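Local coordinates for protein probable aminotransferase (Pseudomonas aeruginosa, PDB 5YKR) that is a probable class-III aminotransferase, a pyridoxal-phosphate-bearing protein that assembles as two subunits, at residues Ala101-Arg106 / Asn332-Ala337; Pro94-Ala99 / Met339-Ala344; Thr137-Ala142 / Pro293-Gly298. All blocks are in the same frame, centred on the assembly; numbering follows the deposited sequence.

Contact 1: residues Ala101-Arg106 / Asn332-Ala337; sequences ARQARR and NALQLA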
ATOM      1  N   ALA A 101       4.852 -18.987   5.704  1.00 10.13           N
ATOM      2  CA  ALA A 101       5.325 -20.074   4.847  1.00 10.48           C
ATOM      3  C   ALA A 101       4.171 -21.020   4.486  1.00 11.11           C
ATOM      4  O   ALA A 101       3.990 -21.400   3.309  1.00 12.88           O
ATOM      5  CB  ALA A 101       6.442 -20.834   5.551  1.00 11.56           C
ATOM      6  N   ARG A 102       3.407 -21.416   5.494  1.00 11.07           N
ATOM      7  CA  ARG A 102       2.298 -22.366   5.285  1.00 12.84           C
ATOM      8  C   ARG A 102       1.255 -21.791   4.327  1.00 11.55           C
ATOM      9  O   ARG A 102       0.778 -22.478   3.384  1.00 13.05           O
ATOM     10  CB  ARG A 102       1.630 -22.728   6.605  1.00 16.13           C
ATOM     11  CG  ARG A 102       0.377 -23.579   6.528  1.00 22.54           C
ATOM     12  CD  ARG A 102      -0.076 -24.025   7.907  1.00 31.29           C
ATOM     13  NE  ARG A 102      -0.236 -22.953   8.857  1.00 40.57           N
ATOM     14  CZ  ARG A 102       0.521 -22.718   9.957  1.00 42.02           C
ATOM     15  NH1 ARG A 102       1.621 -23.436  10.362  1.00 37.97           N
ATOM     16  NH2 ARG A 102       0.158 -21.706  10.682  1.00 33.18           N
ATOM     17  N   GLN A 103       0.880 -20.531   4.548  1.00 11.30           N
ATOM     18  CA  GLN A 103      -0.160 -19.961   3.709  1.00 10.74           C
ATOM     19  C   GLN A 103       0.347 -19.707   2.302  1.00 10.06           C
ATOM     20  O   GLN A 103      -0.402 -19.870   1.337  1.00 11.04           O
ATOM     21  CB  GLN A 103      -0.784 -18.729   4.331  1.00 10.62           C
ATOM     22  CG  GLN A 103      -2.026 -18.221   3.601  1.00 10.33           C
ATOM     23  CD  GLN A 103      -3.150 -19.263   3.597  1.00  9.75           C
ATOM     24  OE1 GLN A 103      -3.397 -19.925   4.597  1.00 12.90           O
ATOM     25  NE2 GLN A 103      -3.796 -19.430   2.465  1.00 11.07           N
ATOM     26  N   ALA A 104       1.578 -19.286   2.121  1.00 11.12           N
ATOM     27  CA  ALA A 104       2.094 -19.049   0.782  1.00 11.98           C
ATOM     28  C   ALA A 104       1.953 -20.316  -0.073  1.00 11.80           C
ATOM     29  O   ALA A 104       1.628 -20.286  -1.264  1.00 13.72           O
ATOM     30  CB  ALA A 104       3.543 -18.569   0.827  1.00 13.02           C
ATOM     31  N   ARG A 105       2.186 -21.458   0.560  1.00 11.73           N
ATOM     32  CA  ARG A 105       2.098 -22.754  -0.116  1.00 12.14           C
ATOM     33  C   ARG A 105       0.683 -23.244  -0.355  1.00 12.25           C
ATOM     34  O   ARG A 105       0.494 -24.241  -1.052  1.00 13.15           O
ATOM     35  CB  ARG A 105       2.897 -23.777   0.677  1.00 13.81           C
ATOM     36  CG  ARG A 105       4.393 -23.440   0.608  1.00 15.71           C
ATOM     37  CD  ARG A 105       5.329 -24.459   1.218  1.00 20.18           C
ATOM     38  NE  ARG A 105       6.735 -24.072   0.982  1.00 22.26           N
ATOM     39  CZ  ARG A 105       7.638 -23.789   1.903  1.00 20.14           C
ATOM     40  NH1 ARG A 105       7.333 -23.798   3.203  1.00 23.91           N
ATOM     41  NH2 ARG A 105       8.864 -23.479   1.522  1.00 22.49           N
ATOM     42  N   ARG A 106      -0.315 -22.510   0.132  1.00 12.37           N
ATOM     43  CA  ARG A 106      -1.725 -22.868  -0.150  1.00 12.81           C
ATOM     44  C   ARG A 106      -2.582 -21.726  -0.633  1.00 10.44           C
ATOM     45  O   ARG A 106      -3.790 -21.817  -0.640  1.00 10.93           O
ATOM     46  CB  ARG A 106      -2.336 -23.551   1.032  1.00 17.22           C
ATOM     47  CG  ARG A 106      -2.589 -22.741   2.231  1.00 17.02           C
ATOM     48  CD  ARG A 106      -3.251 -23.656   3.313  1.00 24.77           C
ATOM     49  NE  ARG A 106      -3.473 -22.932   4.591  1.00 26.96           N
ATOM     50  CZ  ARG A 106      -3.639 -23.496   5.793  1.00 33.82           C
ATOM     51  NH1 ARG A 106      -3.548 -24.805   5.954  1.00 42.33           N
ATOM     52  NH2 ARG A 106      -3.848 -22.753   6.882  1.00 38.82           N
ATOM     53  N   ASN A 332      -5.644  -9.944   1.874  1.00  7.96           N
ATOM     54  CA  ASN A 332      -5.373 -11.228   1.258  1.00  7.99           C
ATOM     55  C   ASN A 332      -5.076 -12.355   2.253  1.00  7.50           C
ATOM     56  O   ASN A 332      -4.821 -12.122   3.429  1.00  7.96           O
ATOM     57  CB  ASN A 332      -4.367 -11.117   0.112  1.00  7.92           C
ATOM     58  CG  ASN A 332      -2.942 -11.002   0.476  1.00  8.74           C
ATOM     59  OD1 ASN A 332      -2.496 -11.285   1.583  1.00  9.30           O
ATOM     60  ND2 ASN A 332      -2.167 -10.603  -0.557  1.00 11.76           N
ATOM     61  N   ALA A 333      -5.092 -13.582   1.740  1.00  7.66           N
ATOM     62  CA  ALA A 333      -4.932 -14.736   2.612  1.00  8.39           C
ATOM     63  C   ALA A 333      -3.600 -14.716   3.380  1.00  7.86           C
ATOM     64  O   ALA A 333      -3.535 -15.084   4.552  1.00  8.76           O
ATOM     65  CB  ALA A 333      -5.035 -16.004   1.764  1.00  9.28           C
ATOM     66  N   LEU A 334      -2.553 -14.271   2.704  1.00  8.33           N
ATOM     67  CA  LEU A 334      -1.228 -14.250   3.352  1.00  9.59           C
ATOM     68  C   LEU A 334      -1.198 -13.242   4.493  1.00  8.77           C
ATOM     69  O   LEU A 334      -0.706 -13.541   5.596  1.00  9.01           O
ATOM     70  CB  LEU A 334      -0.167 -13.923   2.287  1.00 11.24           C
ATOM     71  CG  LEU A 334       1.252 -14.186   2.715  1.00 12.32           C
ATOM     72  CD1 LEU A 334       1.452 -15.672   2.891  1.00 14.10           C
ATOM     73  CD2 LEU A 334       2.243 -13.655   1.731  1.00 13.16           C
ATOM     74  N   GLN A 335      -1.748 -12.040   4.278  1.00  7.58           N
ATOM     75  CA  GLN A 335      -1.843 -11.052   5.351  1.00  7.44           C
ATOM     76  C   GLN A 335      -2.620 -11.584   6.535  1.00  7.36           C
ATOM     77  O   GLN A 335      -2.209 -11.441   7.686  1.00  8.22           O
ATOM     78  CB  GLN A 335      -2.565  -9.788   4.885  1.00  7.85           C
ATOM     79  CG  GLN A 335      -1.797  -8.889   3.901  1.00  7.67           C
ATOM     80  CD  GLN A 335      -2.702  -7.690   3.538  1.00  7.69           C
ATOM     81  OE1 GLN A 335      -3.909  -7.885   3.275  1.00 10.21           O
ATOM     82  NE2 GLN A 335      -2.184  -6.483   3.593  1.00  9.48           N
ATOM     83  N   LEU A 336      -3.771 -12.208   6.255  1.00  7.38           N
ATOM     84  CA  LEU A 336      -4.625 -12.667   7.333  1.00  7.76           C
ATOM     85  C   LEU A 336      -3.961 -13.799   8.157  1.00  8.33           C
ATOM     86  O   LEU A 336      -4.115 -13.865   9.384  1.00  8.43           O
ATOM     87  CB  LEU A 336      -5.994 -13.102   6.793  1.00  8.27           C
ATOM     88  CG  LEU A 336      -7.060 -11.992   6.744  1.00  7.99           C
ATOM     89  CD1 LEU A 336      -7.466 -11.556   8.150  1.00  9.93           C
ATOM     90  CD2 LEU A 336      -6.645 -10.766   5.954  1.00  8.41           C
ATOM     91  N   ALA A 337      -3.232 -14.691   7.480  1.00  8.13           N
ATOM     92  CA  ALA A 337      -2.505 -15.739   8.198  1.00  8.38           C
ATOM     93  C   ALA A 337      -1.458 -15.132   9.156  1.00  7.85           C
ATOM     94  O   ALA A 337      -1.303 -15.564  10.298  1.00  8.61           O
ATOM     95  CB  ALA A 337      -1.846 -16.676   7.231  1.00  8.78           C
TER

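Contact 2: residues Pro94-Ala99 / Met339-Ala344; sequences PAVADA and MRATFA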
ATOM      1  N   PRO A  94       8.895 -16.924  15.107  1.00 12.35           N
ATOM      2  CA  PRO A  94       8.668 -18.218  14.518  1.00 12.69           C
ATOM      3  C   PRO A  94       7.203 -18.533  14.154  1.00 11.07           C
ATOM      4  O   PRO A  94       6.954 -19.108  13.078  1.00 11.78           O
ATOM      5  CB  PRO A  94       9.189 -19.196  15.568  1.00 13.58           C
ATOM      6  CG  PRO A  94      10.088 -18.415  16.374  1.00 18.44           C
ATOM      7  CD  PRO A  94       9.739 -16.985  16.306  1.00 12.98           C
ATOM      8  N   ALA A  95       6.243 -18.137  15.004  1.00 11.20           N
ATOM      9  CA  ALA A  95       4.864 -18.446  14.674  1.00 12.06           C
ATOM     10  C   ALA A  95       4.410 -17.702  13.410  1.00 10.95           C
ATOM     11  O   ALA A  95       3.595 -18.215  12.613  1.00 10.91           O
ATOM     12  CB  ALA A  95       3.940 -18.097  15.819  1.00 12.30           C
ATOM     13  N   VAL A  96       4.910 -16.477  13.249  1.00 10.22           N
ATOM     14  CA  VAL A  96       4.503 -15.641  12.168  1.00 10.82           C
ATOM     15  C   VAL A  96       5.165 -16.091  10.877  1.00  9.44           C
ATOM     16  O   VAL A  96       4.491 -16.260   9.842  1.00 10.28           O
ATOM     17  CB  VAL A  96       4.757 -14.149  12.457  1.00 11.15           C
ATOM     18  CG1 VAL A  96       4.311 -13.259  11.299  1.00 12.07           C
ATOM     19  CG2 VAL A  96       4.075 -13.709  13.752  1.00 11.61           C
ATOM     20  N   ALA A  97       6.456 -16.364  10.926  1.00 11.06           N
ATOM     21  CA  ALA A  97       7.158 -16.916   9.765  1.00 11.09           C
ATOM     22  C   ALA A  97       6.584 -18.249   9.318  1.00 10.67           C
ATOM     23  O   ALA A  97       6.410 -18.478   8.111  1.00 11.35           O
ATOM     24  CB  ALA A  97       8.637 -17.047  10.028  1.00 13.23           C
ATOM     25  N   ASP A  98       6.235 -19.113  10.285  1.00 11.27           N
ATOM     26  CA  ASP A  98       5.626 -20.392   9.967  1.00 11.80           C
ATOM     27  C   ASP A  98       4.265 -20.226   9.298  1.00 10.84           C
ATOM     28  O   ASP A  98       3.938 -20.938   8.334  1.00 11.58           O
ATOM     29  CB  ASP A  98       5.481 -21.296  11.201  1.00 12.33           C
ATOM     30  CG  ASP A  98       6.821 -21.920  11.658  1.00 15.84           C
ATOM     31  OD1 ASP A  98       7.887 -21.817  10.966  1.00 18.26           O
ATOM     32  OD2 ASP A  98       6.770 -22.505  12.758  1.00 19.84           O
ATOM     33  N   ALA A  99       3.463 -19.276   9.818  1.00  9.63           N
ATOM     34  CA  ALA A  99       2.142 -19.024   9.251  1.00  9.80           C
ATOM     35  C   ALA A  99       2.268 -18.494   7.808  1.00 10.02           C
ATOM     36  O   ALA A  99       1.481 -18.877   6.916  1.00 10.91           O
ATOM     37  CB  ALA A  99       1.369 -18.047  10.087  1.00 10.38           C
ATOM     38  N   MET A 339      -1.400 -12.025  10.381  1.00  9.06           N
ATOM     39  CA  MET A 339      -2.104 -11.306  11.454  1.00 10.29           C
ATOM     40  C   MET A 339      -2.601 -12.268  12.535  1.00 10.02           C
ATOM     41  O   MET A 339      -2.540 -11.967  13.737  1.00  9.17           O
ATOM     42  CB  MET A 339      -3.325 -10.514  10.925  1.00 11.67           C
ATOM     43  CG  MET A 339      -2.933  -9.354  10.090  1.00 12.46           C
ATOM     44  SD  MET A 339      -4.492  -8.519   9.584  1.00 13.00           S
ATOM     45  CE  MET A 339      -3.664  -7.312   8.538  1.00 15.59           C
ATOM     46  N   ARG A 340      -3.154 -13.402  12.110  1.00  9.24           N
ATOM     47  CA  ARG A 340      -3.673 -14.348  13.073  1.00  9.26           C
ATOM     48  C   ARG A 340      -2.547 -14.805  13.988  1.00 10.09           C
ATOM     49  O   ARG A 340      -2.692 -14.805  15.220  1.00 10.11           O
ATOM     50  CB  ARG A 340      -4.355 -15.513  12.394  1.00  9.91           C
ATOM     51  CG  ARG A 340      -4.801 -16.602  13.350  1.00 11.03           C
ATOM     52  CD  ARG A 340      -5.649 -17.592  12.650  1.00 11.63           C
ATOM     53  NE  ARG A 340      -6.200 -18.578  13.577  1.00 13.28           N
ATOM     54  CZ  ARG A 340      -7.128 -19.463  13.243  1.00 13.02           C
ATOM     55  NH1 ARG A 340      -7.573 -19.541  11.974  1.00 12.99           N
ATOM     56  NH2 ARG A 340      -7.629 -20.219  14.196  1.00 17.69           N
ATOM     57  N   ALA A 341      -1.403 -15.187  13.393  1.00  9.39           N
ATOM     58  CA  ALA A 341      -0.284 -15.587  14.218  1.00  9.24           C
ATOM     59  C   ALA A 341       0.182 -14.481  15.133  1.00  9.01           C
ATOM     60  O   ALA A 341       0.536 -14.706  16.294  1.00  9.42           O
ATOM     61  CB  ALA A 341       0.855 -16.065  13.341  1.00  9.88           C
ATOM     62  N   THR A 342       0.226 -13.248  14.622  1.00  9.04           N
ATOM     63  CA  THR A 342       0.661 -12.147  15.432  1.00  9.45           C
ATOM     64  C   THR A 342      -0.227 -11.908  16.630  1.00  9.24           C
ATOM     65  O   THR A 342       0.267 -11.751  17.778  1.00  9.44           O
ATOM     66  CB  THR A 342       0.763 -10.874  14.542  1.00  9.52           C
ATOM     67  OG1 THR A 342       1.744 -11.092  13.526  1.00  9.23           O
ATOM     68  CG2 THR A 342       1.133  -9.657  15.380  1.00 10.69           C
ATOM     69  N   PHE A 343      -1.540 -11.823  16.403  1.00  9.56           N
ATOM     70  CA  PHE A 343      -2.438 -11.563  17.493  1.00  9.61           C
ATOM     71  C   PHE A 343      -2.561 -12.735  18.474  1.00 10.13           C
ATOM     72  O   PHE A 343      -2.674 -12.532  19.690  1.00 12.84           O
ATOM     73  CB  PHE A 343      -3.810 -11.156  16.992  1.00 10.12           C
ATOM     74  CG  PHE A 343      -3.819  -9.856  16.208  1.00 10.93           C
ATOM     75  CD1 PHE A 343      -3.256  -8.704  16.741  1.00 12.14           C
ATOM     76  CD2 PHE A 343      -4.437  -9.764  14.981  1.00 11.18           C
ATOM     77  CE1 PHE A 343      -3.265  -7.492  16.043  1.00 12.68           C
ATOM     78  CE2 PHE A 343      -4.492  -8.556  14.282  1.00 12.85           C
ATOM     79  CZ  PHE A 343      -3.876  -7.446  14.803  1.00 12.22           C
ATOM     80  N   ALA A 344      -2.504 -13.951  17.955  1.00  9.89           N
ATOM     81  CA  ALA A 344      -2.702 -15.143  18.846  1.00 10.75           C
ATOM     82  C   ALA A 344      -1.449 -15.468  19.650  1.00 10.73           C
ATOM     83  O   ALA A 344      -1.541 -15.883  20.801  1.00 13.24           O
ATOM     84  CB  ALA A 344      -3.109 -16.334  18.025  1.00 11.15           C
TER

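Contact 3: residues Thr137-Ala142 / Pro293-Gly298; sequences TSATDA and PSAVWG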
ATOM      1  N   THR A 137      -3.246  -2.357   2.602  1.00  7.17           N
ATOM      2  CA  THR A 137      -1.808  -2.716   2.455  1.00  7.95           C
ATOM      3  C   THR A 137      -0.865  -1.771   3.167  1.00  8.13           C
ATOM      4  O   THR A 137       0.344  -1.975   3.081  1.00  8.64           O
ATOM      5  CB  THR A 137      -1.450  -2.898   0.967  1.00  8.42           C
ATOM      6  OG1 THR A 137      -1.733  -1.719   0.248  1.00  8.99           O
ATOM      7  CG2 THR A 137      -2.214  -4.038   0.353  1.00  9.95           C
ATOM      8  N   SER A 138      -1.388  -0.763   3.851  1.00  7.32           N
ATOM      9  CA  SER A 138      -0.522   0.158   4.660  1.00  7.23           C
ATOM     10  C   SER A 138      -1.366   1.027   5.582  1.00  7.19           C
ATOM     11  O   SER A 138      -2.526   1.286   5.323  1.00  7.99           O
ATOM     12  CB  SER A 138       0.248   1.089   3.741  1.00  7.82           C
ATOM     13  OG  SER A 138      -0.607   2.020   3.069  1.00  8.05           O
ATOM     14  N   ALA A 139      -0.735   1.523   6.636  1.00  7.49           N
ATOM     15  CA  ALA A 139      -1.370   2.491   7.507  1.00  7.80           C
ATOM     16  C   ALA A 139      -1.787   3.741   6.733  1.00  7.36           C
ATOM     17  O   ALA A 139      -2.837   4.299   6.978  1.00  7.55           O
ATOM     18  CB  ALA A 139      -0.489   2.851   8.683  1.00  8.66           C
ATOM     19  N   THR A 140      -0.928   4.194   5.819  1.00  7.68           N
ATOM     20  CA  THR A 140      -1.329   5.325   4.988  1.00  7.89           C
ATOM     21  C   THR A 140      -2.681   5.094   4.333  1.00  7.84           C
ATOM     22  O   THR A 140      -3.562   5.989   4.380  1.00  7.74           O
ATOM     23  CB  THR A 140      -0.285   5.579   3.886  1.00  8.39           C
ATOM     24  OG1 THR A 140       0.940   6.033   4.464  1.00  8.40           O
ATOM     25  CG2 THR A 140      -0.775   6.607   2.910  1.00  8.83           C
ATOM     26  N   ASP A 141      -2.850   3.932   3.726  1.00  7.78           N
ATOM     27  CA  ASP A 141      -4.086   3.684   3.012  1.00  7.92           C
ATOM     28  C   ASP A 141      -5.274   3.588   3.964  1.00  7.81           C
ATOM     29  O   ASP A 141      -6.364   4.043   3.640  1.00  8.13           O
ATOM     30  CB  ASP A 141      -3.977   2.414   2.182  1.00  8.55           C
ATOM     31  CG  ASP A 141      -3.192   2.599   0.924  1.00  9.63           C
ATOM     32  OD1 ASP A 141      -2.733   3.732   0.611  1.00 10.19           O
ATOM     33  OD2 ASP A 141      -3.084   1.571   0.191  1.00 11.30           O
ATOM     34  N   ALA A 142      -5.078   2.988   5.143  1.00  7.08           N
ATOM     35  CA  ALA A 142      -6.129   2.986   6.136  1.00  7.55           C
ATOM     36  C   ALA A 142      -6.585   4.415   6.457  1.00  8.04           C
ATOM     37  O   ALA A 142      -7.773   4.735   6.437  1.00  8.38           O
ATOM     38  CB  ALA A 142      -5.725   2.227   7.389  1.00  7.77           C
ATOM     39  N   PRO A 293       3.367  -5.971   3.978  1.00  8.89           N
ATOM     40  CA  PRO A 293       2.667  -4.671   4.036  1.00  8.45           C
ATOM     41  C   PRO A 293       1.199  -4.855   4.363  1.00  8.71           C
ATOM     42  O   PRO A 293       0.479  -5.571   3.664  1.00  9.76           O
ATOM     43  CB  PRO A 293       2.877  -4.108   2.619  1.00  9.04           C
ATOM     44  CG  PRO A 293       4.205  -4.706   2.192  1.00  8.99           C
ATOM     45  CD  PRO A 293       4.187  -6.109   2.749  1.00  9.76           C
ATOM     46  N   SER A 294       0.743  -4.197   5.425  0.50  8.17           N
ATOM     47  CA  SER A 294      -0.615  -4.400   5.936  0.50  8.48           C
ATOM     48  C   SER A 294      -0.989  -3.318   6.919  0.50  8.45           C
ATOM     49  O   SER A 294      -0.110  -2.660   7.514  0.50 10.10           O
ATOM     50  CB  SER A 294      -0.751  -5.739   6.664  0.50  8.90           C
ATOM     51  OG  SER A 294      -0.284  -6.876   5.975  0.50 10.26           O
ATOM     52  N   ALA A 295      -2.298  -3.128   7.070  1.00  7.57           N
ATOM     53  CA  ALA A 295      -2.843  -2.398   8.207  1.00  7.89           C
ATOM     54  C   ALA A 295      -4.281  -2.857   8.396  1.00  7.66           C
ATOM     55  O   ALA A 295      -4.898  -3.423   7.469  1.00  7.46           O
ATOM     56  CB  ALA A 295      -2.792  -0.876   7.983  1.00  8.00           C
ATOM     57  N   VAL A 296      -4.821  -2.564   9.589  1.00  8.43           N
ATOM     58  CA  VAL A 296      -6.233  -2.710   9.831  1.00  8.45           C
ATOM     59  C   VAL A 296      -6.819  -1.367  10.219  1.00  8.43           C
ATOM     60  O   VAL A 296      -6.125  -0.498  10.796  1.00  8.66           O
ATOM     61  CB  VAL A 296      -6.523  -3.751  10.948  1.00  9.72           C
ATOM     62  CG1 VAL A 296      -6.097  -5.144  10.507  1.00 10.23           C
ATOM     63  CG2 VAL A 296      -5.865  -3.379  12.288  1.00 10.16           C
ATOM     64  N   TRP A 297      -8.103  -1.193   9.959  1.00  8.04           N
ATOM     65  CA  TRP A 297      -8.846  -0.122  10.535  1.00  8.43           C
ATOM     66  C   TRP A 297     -10.173  -0.620  11.004  1.00  8.36           C
ATOM     67  O   TRP A 297     -10.760  -1.498  10.384  1.00  8.24           O
ATOM     68  CB  TRP A 297      -8.943   1.089   9.642  1.00  9.74           C
ATOM     69  CG  TRP A 297      -9.665   0.970   8.408  1.00 10.17           C
ATOM     70  CD1 TRP A 297      -9.155   0.678   7.191  1.00  9.76           C
ATOM     71  CD2 TRP A 297     -11.062   1.213   8.238  1.00 10.26           C
ATOM     72  NE1 TRP A 297     -10.159   0.721   6.240  1.00 11.34           N
ATOM     73  CE2 TRP A 297     -11.348   1.046   6.857  1.00 10.36           C
ATOM     74  CE3 TRP A 297     -12.115   1.545   9.116  1.00 11.08           C
ATOM     75  CZ2 TRP A 297     -12.633   1.187   6.331  1.00 11.60           C
ATOM     76  CZ3 TRP A 297     -13.384   1.703   8.583  1.00 12.42           C
ATOM     77  CH2 TRP A 297     -13.621   1.561   7.229  1.00 11.88           C
ATOM     78  N   GLY A 298     -10.637  -0.021  12.076  1.00  8.14           N
ATOM     79  CA  GLY A 298     -11.913  -0.379  12.696  1.00  7.78           C
ATOM     80  C   GLY A 298     -12.775   0.817  12.986  1.00  8.55           C
ATOM     81  O   GLY A 298     -12.267   1.933  13.034  1.00  9.48           O
TER
HETATM   82  O   HOH W   1       1.764   0.156   7.384  1.00  9.04           O

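Contact 1: residues Ala101-Arg106 / Asn332-Ala337
Gln103 packs on Ala337 and Ala333. Its CB touches Ala337 CB at 3.7 Å, and CG, anti to the backbone N (chi1 -171°), sits 3.6 Å from Ala333 O. The chain then bends at chi2, and the amide nitrogen NE2 comes to 3.7 Å from Ala333 CB. Two alanines suit this face, since a lone methyl allows the glutamine chain to lie close to the helix. Beside it, Leu334 reaches across with CD1, which stops 3.7 Å from Ala104 N and also meets Ala104 CB.

The buried amide of Gln103 is held at both ends. Arg106 NE donates to OE1 at 3.0 Å, almost straight, from well above the carbonyl plane, while NE2 bonds to Gly107 O. On the other segment Asn332 and Gln335 form a capping box: Gln335 N donates to Asn332 OD1 at 2.9 Å and Asn332 N to Gln335 OE1 at 3.0 Å, fixing the first turn that presents Ala333 and Leu334. Asn332 ND2 also bonds to Gly291 O of the second subunit. The C-terminal end of helix 94-104 thus meets the start of helix 333-346, whose Leu336 and Ala337 also rest on Asp116 of helix 115-128.

Contact 2: residues Pro94-Ala99 / Met339-Ala344
Val96 CA and Ala341 CA, 5.2 Å apart, are the nearest pair of CA atoms between two nearly antiparallel helices in this aminotransferase of the pyridoxal-phosphate fold type I. The short helical segments 94-99 and 339-344 make an angle of 162°, and their axes come within 8.3 Å, a close spacing made possible by the small residues between them. Ala341 puts its one methyl into the hollow formed by Ala95, Val96 and Ala99. That CB lies 3.6 Å from Ala95 O and 3.8 Å from Ala99 CB, while Ala95 CB touches it more loosely. Alanine suits these three places, because a side chain of one methyl lets the helices approach closely.

Val96 closes one flank of the hollow. Its CB stands 4.4 Å from Ala341 CB, and the two methyls then divide. CG1, anti to the backbone N (chi1 180°), comes to 4.0 Å from Thr342 OG1. CG2, anti to the carbonyl carbon, packs against Ala341 CB at 4.0 Å and also approaches the backbone N of Thr342. The side chains of Val96 and Thr342 cross obliquely, and both valine methyls face the hydroxyl oxygen. Thr342 can offer a polar atom to an apolar neighbour because its hydroxyl is already bonded to Ala338 O, one turn back in its own helix. Outward from the pair, Arg340 forms a salt bridge with Asp116 and a cation-pi contact with Trp119, while Asp98 pairs with Arg105 of the second subunit. The tightest meeting of the two side chains is Val96 CG2 against Thr342 OG1, at 3.5 Å.

Contact 3: residues Thr137-Ala142 / Pro293-Gly298
Trp297 meets Ala142 through the five-membered part of its indole: CD1 lies 3.8 Å from Ala142 CB, the methyl approaching the ring obliquely. CG of the tryptophan stands between the backbone N and the carbonyl carbon (chi1 65°). Phe281 and Val283 of strand 281-284 also touch the side chain, as does Leu42 of the second subunit. A second flat group, the peptide joining Ser138 to Ala139, has the methyl of Ala295 over one face, CB being 3.4 Å from Ser138 C. So close an approach suits alanine, whose side chain ends at that methyl. Ala142 then completes a small apolar seam with Ala295.

At the other end of the contact, Thr137 O comes to 3.3 Å from Pro293 CB. A water accepts from Ala139 N at 2.9 Å and reaches Ser294 O through a weak bond, linking the helix start to the loop just before the strand. Ser138 is the N-cap: its OG accepts from Asp141 N at 3.0 Å with an N-H...O angle of 158°. In the same first turn Thr140 OG1 bonds to OP3 of LLP, the modified residue at position 286. Strand 132-136 running beside strand 295-299 and leading into a helix whose N-terminal turn meets the phosphate is characteristic of the fold type I cofactor site.

Overall arrangement
Contacts 1 and 2 are two levels of one helix pair, 94-104 with 333-346, their centres about 10 Å apart; Ala337 O meets Ala99 CB at 3.7 Å where they join. The centre of contact 3 lies about 17 Å from that of contact 1 and about 18 Å from that of contact 2, yet helix 333-346 connects all three. Gln335 NE2 probably bonds to Pro293 O at 2.8 Å, and Met339 CE lies 3.8 Å from Val296 CG1. Among the three, contact 3 contains Thr140, the residue bonded to LLP, while all three contacts also touch the second subunit.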